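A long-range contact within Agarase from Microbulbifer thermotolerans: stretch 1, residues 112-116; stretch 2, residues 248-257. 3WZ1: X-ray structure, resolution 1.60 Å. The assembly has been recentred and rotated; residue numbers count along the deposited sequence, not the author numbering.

Stretch 1, residues 112-116: NMVLA
Stretch 2, residues 248-257: GITPTDAELA

Two pieces of one chain, at least 135 residues apart in sequence wherever they touch, meet through apolar side chains and two waters, with no direct hydrogen bond between them. Stretch 1 has an extended Met 113 (phi/psi -146/163), a bend at Val 114 (-77/-12), and a return to extended geometry at Leu 115 (-61/151) and Ala 116 (-72/130). Stretch 2 runs extended through Ile 249 (-117/109), Thr 250 (-159/153), Pro 251 (-63/147) and Thr 252 (-86/163), then enters a helix at Asp 253. The register is set by Val 114 and Thr 250, whose CA atoms lie 6.2 Å apart. Together the stretches bury 328 Å².

Val 114 is the central bump. Its CA-to-CB bond points toward stretch 2, and with chi1 at m its compact, branched side chain sits against both backbone and side chains. CB of Val 114 lies 3.6 Å from CG2 of Ile 249, while CG2 of Val 114 reaches 3.6 Å from C of Thr 250 and 3.8 Å from CD of Pro 251. Thr 250 itself turns its CA-to-CB bond away (chi1 t), leaving its backbone for the valine methyl to pack on. Ile 249, m then t, sets its CA-to-CB bond sideways and supplies its gamma methyl to the contact.

Pro 251 is touched by three successive residues. Its ring, C-gamma exo, is a rigid apolar knob: CG of Pro 251 comes 3.5 Å from CG of Leu 115, CD faces Val 114, and CB lies 4.0 Å from CE of Met 113. Leu 115 (m, t) starts sideways, but its end comes nearer. A proline suits this place because it offers carbon to these neighbours and has no backbone N-H that would need a partner.

Met 113 also starts sideways and then bends in. With chi1 and chi2 both m and chi3 at -91°, its flexible thioether brings CE of Met 113 to 3.7 Å from CD2 of Leu 256 (m, t) and 3.9 Å from O of Glu 255, while SD of Met 113 lies 4.0 Å from CB of Glu 255. The methyl thus fills the hollow among Pro 251, Glu 255 and Leu 256.

The helix start is well braced. Thr 252, chi1 p, is the N-cap: its OG1 accepts from N of Glu 255 at 3.1 Å. In return, N of Thr 252 donates to OE1 of Glu 255 at 3.0 Å, and N of Leu 256 donates to O of Thr 252 at 3.0 Å. Glu 255 (m, t, chi3 -20°) points its CA-to-CB bond toward stretch 1, and its carboxylate reaches stretch 1 through water. One water accepts from N of Val 114 at 3.0 Å and donates to OE1 of Glu 255 at 2.9 Å; another donates to OE2 of Glu 255 at 3.0 Å and makes a weak bond to O of Asn 112 at 3.4 Å. The buried glutamate therefore meets stretch 1's polar backbone through solvent, beside the apolar packing.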

ATOM      1  N   ASN A 112       1.948   6.618  13.165  1.00  9.20           N
ATOM      2  CA  ASN A 112       3.170   7.044  13.813  1.00  9.98           C
ATOM      3  C   ASN A 112       3.723   5.875  14.607  1.00 10.02           C
ATOM      4  O   ASN A 112       3.734   5.866  15.834  1.00 10.13           O
ATOM      5  CB  ASN A 112       2.861   8.248  14.690  1.00 10.50           C
ATOM      6  CG  ASN A 112       4.087   8.852  15.327  1.00 11.12           C
ATOM      7  OD1 ASN A 112       5.214   8.400  15.158  1.00 11.71           O
ATOM      8  ND2 ASN A 112       3.841   9.929  16.092  1.00 12.86           N
ATOM      9  N   MET A 113       4.189   4.888  13.852  1.00  9.61           N
ATOM     10  CA  MET A 113       4.615   3.611  14.377  1.00  9.30           C
ATOM     11  C   MET A 113       5.770   3.066  13.561  1.00  9.03           C
ATOM     12  O   MET A 113       6.001   3.480  12.416  1.00  9.22           O
ATOM     13  CB  MET A 113       3.465   2.605  14.297  1.00  9.58           C
ATOM     14  CG  MET A 113       2.186   2.979  15.010  1.00  9.49           C
ATOM     15  SD  MET A 113       2.313   2.856  16.815  1.00  9.62           S
ATOM     16  CE  MET A 113       1.785   1.155  17.077  1.00  9.88           C
ATOM     17  N   VAL A 114       6.487   2.098  14.130  1.00  8.68           N
ATOM     18  CA  VAL A 114       7.546   1.408  13.398  1.00  9.22           C
ATOM     19  C   VAL A 114       7.007   0.377  12.407  1.00  8.42           C
ATOM     20  O   VAL A 114       7.741  -0.183  11.589  1.00  8.95           O
ATOM     21  CB  VAL A 114       8.579   0.755  14.324  1.00  9.25           C
ATOM     22  CG1 VAL A 114       9.283   1.827  15.143  1.00  9.62           C
ATOM     23  CG2 VAL A 114       7.959  -0.319  15.230  1.00  9.37           C
ATOM     24  N   LEU A 115       5.717   0.087  12.530  1.00  8.35           N
ATOM     25  CA  LEU A 115       5.011  -0.759  11.576  1.00  8.50           C
ATOM     26  C   LEU A 115       5.022  -0.159  10.191  1.00  8.33           C
ATOM     27  O   LEU A 115       5.004   1.059  10.035  1.00  8.54           O
ATOM     28  CB  LEU A 115       3.558  -0.896  12.014  1.00  8.64           C
ATOM     29  CG  LEU A 115       3.323  -1.507  13.391  1.00  8.85           C
ATOM     30  CD1 LEU A 115       1.907  -1.247  13.853  1.00  9.08           C
ATOM     31  CD2 LEU A 115       3.606  -2.999  13.329  1.00  9.03           C
ATOM     32  N   ALA A 116       4.967  -1.026   9.183  1.00  7.83           N
ATOM     33  CA  ALA A 116       4.697  -0.575   7.818  1.00  7.80           C
ATOM     34  C   ALA A 116       3.238  -0.160   7.672  1.00  8.02           C
ATOM     35  O   ALA A 116       2.350  -0.910   8.084  1.00  7.93           O
ATOM     36  CB  ALA A 116       5.007  -1.695   6.829  1.00  7.82           C
ATOM     37  N   GLY A 248      14.722  -6.590  16.191  1.00 14.26           N
ATOM     38  CA  GLY A 248      14.532  -5.801  17.399  1.00 15.44           C
ATOM     39  C   GLY A 248      13.739  -4.514  17.274  1.00 14.91           C
ATOM     40  O   GLY A 248      13.718  -3.720  18.220  1.00 16.33           O
ATOM     41  N   ILE A 249      13.074  -4.299  16.134  1.00 12.90           N
ATOM     42  CA  ILE A 249      12.221  -3.119  15.959  1.00 12.69           C
ATOM     43  C   ILE A 249      10.775  -3.572  15.747  1.00 12.25           C
ATOM     44  O   ILE A 249      10.429  -4.108  14.695  1.00 12.09           O
ATOM     45  CB  ILE A 249      12.694  -2.225  14.798  1.00 13.11           C
ATOM     46  CG1 ILE A 249      14.083  -1.650  15.114  1.00 14.06           C
ATOM     47  CG2 ILE A 249      11.701  -1.093  14.552  1.00 12.67           C
ATOM     48  CD1 ILE A 249      14.590  -0.686  14.072  1.00 14.84           C
ATOM     49  N   THR A 250       9.954  -3.319  16.752  1.00 11.19           N
ATOM     50  CA  THR A 250       8.552  -3.730  16.787  1.00 11.12           C
ATOM     51  C   THR A 250       7.851  -2.833  17.806  1.00 10.87           C
ATOM     52  O   THR A 250       8.499  -2.322  18.742  1.00 11.04           O
ATOM     53  CB  THR A 250       8.437  -5.253  17.118  1.00 11.46           C
ATOM     54  OG1 THR A 250       7.091  -5.718  16.907  1.00 10.83           O
ATOM     55  CG2 THR A 250       8.798  -5.527  18.563  1.00 11.74           C
ATOM     56  N   PRO A 251       6.538  -2.611  17.654  1.00 10.39           N
ATOM     57  CA  PRO A 251       5.900  -1.681  18.571  1.00 10.26           C
ATOM     58  C   PRO A 251       5.928  -2.117  20.035  1.00 10.69           C
ATOM     59  O   PRO A 251       5.843  -3.314  20.341  1.00 10.47           O
ATOM     60  CB  PRO A 251       4.449  -1.631  18.100  1.00 10.43           C
ATOM     61  CG  PRO A 251       4.531  -2.019  16.679  1.00 10.33           C
ATOM     62  CD  PRO A 251       5.613  -3.038  16.583  1.00 10.21           C
ATOM     63  N   THR A 252       6.007  -1.137  20.916  1.00 10.76           N
ATOM     64  CA  THR A 252       5.869  -1.389  22.344  1.00 10.84           C
ATOM     65  C   THR A 252       4.385  -1.379  22.729  1.00 10.94           C
ATOM     66  O   THR A 252       3.518  -0.852  22.008  1.00 10.43           O
ATOM     67  CB  THR A 252       6.584  -0.311  23.168  1.00 10.77           C
ATOM     68  OG1 THR A 252       5.942   0.950  22.954  1.00 11.13           O
ATOM     69  CG2 THR A 252       8.059  -0.220  22.791  1.00 10.98           C
ATOM     70  N   ASP A 253       4.066  -1.931  23.901  1.00 11.63           N
ATOM     71  CA  ASP A 253       2.709  -1.858  24.402  1.00 11.79           C
ATOM     72  C   ASP A 253       2.225  -0.400  24.538  1.00 11.32           C
ATOM     73  O   ASP A 253       1.082  -0.094  24.261  1.00 11.36           O
ATOM     74  CB  ASP A 253       2.595  -2.515  25.788  1.00 12.64           C
ATOM     75  CG  ASP A 253       2.768  -4.015  25.757  1.00 14.42           C
ATOM     76  OD1 ASP A 253       2.969  -4.615  24.686  1.00 15.45           O
ATOM     77  OD2 ASP A 253       2.691  -4.622  26.848  1.00 16.09           O
ATOM     78  N   ALA A 254       3.116   0.495  24.954  1.00 11.68           N
ATOM     79  CA  ALA A 254       2.749   1.892  25.137  1.00 11.19           C
ATOM     80  C   ALA A 254       2.368   2.552  23.808  1.00 10.80           C
ATOM     81  O   ALA A 254       1.417   3.313  23.741  1.00 10.85           O
ATOM     82  CB  ALA A 254       3.881   2.662  25.801  1.00 11.45           C
ATOM     83  N   GLU A 255       3.099   2.221  22.748  1.00 10.48           N
ATOM     84  CA  GLU A 255       2.792   2.735  21.410  1.00 10.47           C
ATOM     85  C   GLU A 255       1.452   2.184  20.911  1.00 10.32           C
ATOM     86  O   GLU A 255       0.600   2.910  20.410  1.00  9.88           O
ATOM     87  CB  GLU A 255       3.907   2.372  20.440  1.00 10.78           C
ATOM     88  CG  GLU A 255       5.175   3.180  20.641  1.00 11.31           C
ATOM     89  CD  GLU A 255       6.370   2.659  19.902  1.00 12.32           C
ATOM     90  OE1 GLU A 255       6.392   1.475  19.501  1.00 11.19           O
ATOM     91  OE2 GLU A 255       7.322   3.442  19.701  1.00 13.78           O
ATOM     92  N   LEU A 256       1.247   0.878  21.098  1.00 10.04           N
ATOM     93  CA  LEU A 256       0.031   0.233  20.617  1.00 10.01           C
ATOM     94  C   LEU A 256      -1.217   0.721  21.334  1.00 10.21           C
ATOM     95  O   LEU A 256      -2.304   0.711  20.779  1.00 10.64           O
ATOM     96  CB  LEU A 256       0.146  -1.285  20.769  1.00  9.93           C
ATOM     97  CG  LEU A 256       1.142  -1.935  19.819  1.00 10.26           C
ATOM     98  CD1 LEU A 256       1.517  -3.303  20.331  1.00 10.44           C
ATOM     99  CD2 LEU A 256       0.570  -2.016  18.417  1.00 10.19           C
ATOM    100  N   ALA A 257      -1.040   1.155  22.581  1.00 10.48           N
ATOM    101  CA  ALA A 257      -2.130   1.682  23.359  1.00 11.21           C
ATOM    102  C   ALA A 257      -2.472   3.136  23.087  1.00 11.60           C
ATOM    103  O   ALA A 257      -3.507   3.602  23.546  1.00 12.15           O
ATOM    104  CB  ALA A 257      -1.847   1.476  24.830  1.00 11.64           C
TER
HETATM  105  O   HOH W   1       6.738   4.714  17.037  1.00 14.46           O
HETATM  106  O   HOH W   2       5.347   1.513  16.849  1.00 13.74           O